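PDB 7BOB: endo-beta-mannanase from Opitutaceae bacterium TAV5, which probably releases mannose units from the ends of beta-1,4-linked mannan chains as an exo-beta-mannosidase of glycoside hydrolase family 5. Local coordinates for residues A301-C306 with V355-A360. Sequence-based numbering, arbitrary orientation.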
loop_
_atom_site.group_PDB
_atom_site.type_symbol
_atom_site.label_atom_id
_atom_site.label_comp_id
_atom_site.label_asym_id
_atom_site.label_seq_id
_atom_site.Cartn_x
_atom_site.Cartn_y
_atom_site.Cartn_z
ATOM N N ALA A 301 -8.861 -30.106 23.028
ATOM C CA ALA A 301 -8.277 -28.942 23.674
ATOM C C ALA A 301 -9.187 -27.713 23.564
ATOM O O ALA A 301 -9.484 -27.058 24.570
ATOM C CB ALA A 301 -6.894 -28.644 23.077
ATOM N N ILE A 302 -9.659 -27.385 22.363
ATOM C CA ILE A 302 -10.243 -26.057 22.210
ATOM C C ILE A 302 -11.636 -25.953 22.816
ATOM O O ILE A 302 -12.007 -24.881 23.309
ATOM C CB ILE A 302 -10.254 -25.637 20.733
ATOM C CG1 ILE A 302 -11.087 -26.609 19.918
ATOM C CG2 ILE A 302 -8.813 -25.514 20.204
ATOM C CD1 ILE A 302 -12.086 -25.902 19.032
ATOM N N LEU A 303 -12.430 -27.042 22.807
ATOM C CA LEU A 303 -13.798 -26.937 23.316
ATOM C C LEU A 303 -13.836 -26.688 24.820
ATOM O O LEU A 303 -14.531 -25.748 25.247
ATOM C CB LEU A 303 -14.605 -28.175 22.914
ATOM C CG LEU A 303 -14.837 -28.265 21.404
ATOM C CD1 LEU A 303 -15.568 -29.569 21.056
ATOM C CD2 LEU A 303 -15.619 -27.035 20.909
ATOM N N PRO A 304 -13.142 -27.460 25.678
ATOM C CA PRO A 304 -13.135 -27.084 27.107
ATOM C C PRO A 304 -12.527 -25.703 27.346
ATOM O O PRO A 304 -13.043 -24.939 28.175
ATOM C CB PRO A 304 -12.318 -28.208 27.775
ATOM C CG PRO A 304 -12.332 -29.350 26.796
ATOM C CD PRO A 304 -12.384 -28.704 25.428
ATOM N N ALA A 305 -11.465 -25.341 26.618
ATOM C CA ALA A 305 -10.912 -23.998 26.770
ATOM C C ALA A 305 -11.924 -22.927 26.361
ATOM O O ALA A 305 -12.084 -21.911 27.050
ATOM C CB ALA A 305 -9.617 -23.866 25.968
ATOM N N CYS A 306 -12.638 -23.137 25.252
ATOM C CA CYS A 306 -13.697 -22.190 24.911
ATOM C C CYS A 306 -14.751 -22.118 25.996
ATOM O O CYS A 306 -15.263 -21.032 26.294
ATOM C CB CYS A 306 -14.322 -22.540 23.568
ATOM S SG CYS A 306 -13.179 -22.047 22.264
ATOM N N VAL A 355 -19.583 -34.555 19.556
ATOM C CA VAL A 355 -20.838 -35.158 19.997
ATOM C C VAL A 355 -20.789 -35.424 21.495
ATOM O O VAL A 355 -21.731 -35.106 22.229
ATOM C CB VAL A 355 -21.138 -36.444 19.205
ATOM C CG1 VAL A 355 -22.417 -37.120 19.743
ATOM C CG2 VAL A 355 -21.286 -36.130 17.718
ATOM N N GLU A 356 -19.665 -35.976 21.970
ATOM C CA GLU A 356 -19.533 -36.288 23.391
ATOM C C GLU A 356 -19.531 -35.004 24.210
ATOM O O GLU A 356 -20.201 -34.915 25.250
ATOM C CB GLU A 356 -18.261 -37.118 23.628
ATOM C CG GLU A 356 -17.923 -37.423 25.096
ATOM C CD GLU A 356 -16.449 -37.792 25.313
ATOM O OE1 GLU A 356 -15.816 -38.319 24.361
ATOM O OE2 GLU A 356 -15.910 -37.536 26.425
ATOM N N PHE A 357 -18.826 -33.978 23.719
ATOM C CA PHE A 357 -18.759 -32.709 24.436
ATOM C C PHE A 357 -20.125 -32.028 24.481
ATOM O O PHE A 357 -20.493 -31.426 25.497
ATOM C CB PHE A 357 -17.703 -31.797 23.784
ATOM C CG PHE A 357 -17.672 -30.396 24.342
ATOM C CD1 PHE A 357 -16.820 -30.071 25.389
ATOM C CD2 PHE A 357 -18.488 -29.392 23.805
ATOM C CE1 PHE A 357 -16.783 -28.767 25.901
ATOM C CE2 PHE A 357 -18.460 -28.087 24.309
ATOM C CZ PHE A 357 -17.608 -27.779 25.361
ATOM N N ALA A 358 -20.879 -32.082 23.380
ATOM C CA ALA A 358 -22.191 -31.450 23.391
ATOM C C ALA A 358 -23.120 -32.141 24.381
ATOM O O ALA A 358 -23.887 -31.479 25.090
ATOM C CB ALA A 358 -22.813 -31.469 22.001
ATOM N N ARG A 359 -23.078 -33.471 24.426
ATOM C CA ARG A 359 -23.914 -34.194 25.379
ATOM C C ARG A 359 -23.483 -33.889 26.807
ATOM O O ARG A 359 -24.326 -33.617 27.665
ATOM C CB ARG A 359 -23.884 -35.694 25.072
ATOM C CG ARG A 359 -24.503 -36.021 23.669
ATOM C CD ARG A 359 -25.537 -37.184 23.711
ATOM N NE ARG A 359 -25.856 -37.732 22.383
ATOM C CZ ARG A 359 -25.125 -38.664 21.769
ATOM N NH1 ARG A 359 -24.031 -39.137 22.362
ATOM N NH2 ARG A 359 -25.485 -39.126 20.573
ATOM N N ALA A 360 -22.169 -33.822 27.053
ATOM C CA ALA A 360 -21.678 -33.385 28.360
ATOM C C ALA A 360 -22.201 -31.998 28.717
ATOM O O ALA A 360 -22.697 -31.773 29.830
ATOM C CB ALA A 360 -20.154 -33.398 28.373
#
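A CH-pi contact between Leu-303 and Phe-357 joins two neighbouring helices, 292-309 and 352-364, in a buried, mainly apolar seam. The CB of Leu-303 stands over the middle of the Phe-357 ring, 3.7 Å from its centroid and only 10° off the ring normal. With CG of Phe-357 anti to the backbone N (chi1 173°), the ring reaches across to the other helix; phenylalanine suits the site as a flat, apolar group long enough to bridge the helices while its face receives a CH group. Leucine fits because its branch point is CG, not CB as in valine or isoleucine, leaving CB a slim methylene that can settle on the ring while CD1 lies 4.0 Å from Phe-357 CG. At the far end, Phe-357 CZ comes within 3.7 Å of the carbonyl O of Leu-303. These helices pack outside the parallel strands of the (beta/alpha)8 barrel expected of family 5, helix 292-309 leading into strand 311-316 and helix 352-364 coming after it. Tyr-314 of that strand meets the Phe-357 ring edge-to-face, joining helix 352-364 to the barrel wall. Pro-304, which has no amide hydrogen to give and marks a kink in its helix, sets its CD 4.4 Å from Phe-357 CE1. An alanine in place of Phe-357 is likely to open a gap between the helices, leaving Leu-303 CB and Tyr-314 without the ring they pack on. Leu-303 also touches Tyr-353 and Phe-354, about one turn earlier on helix 352-364.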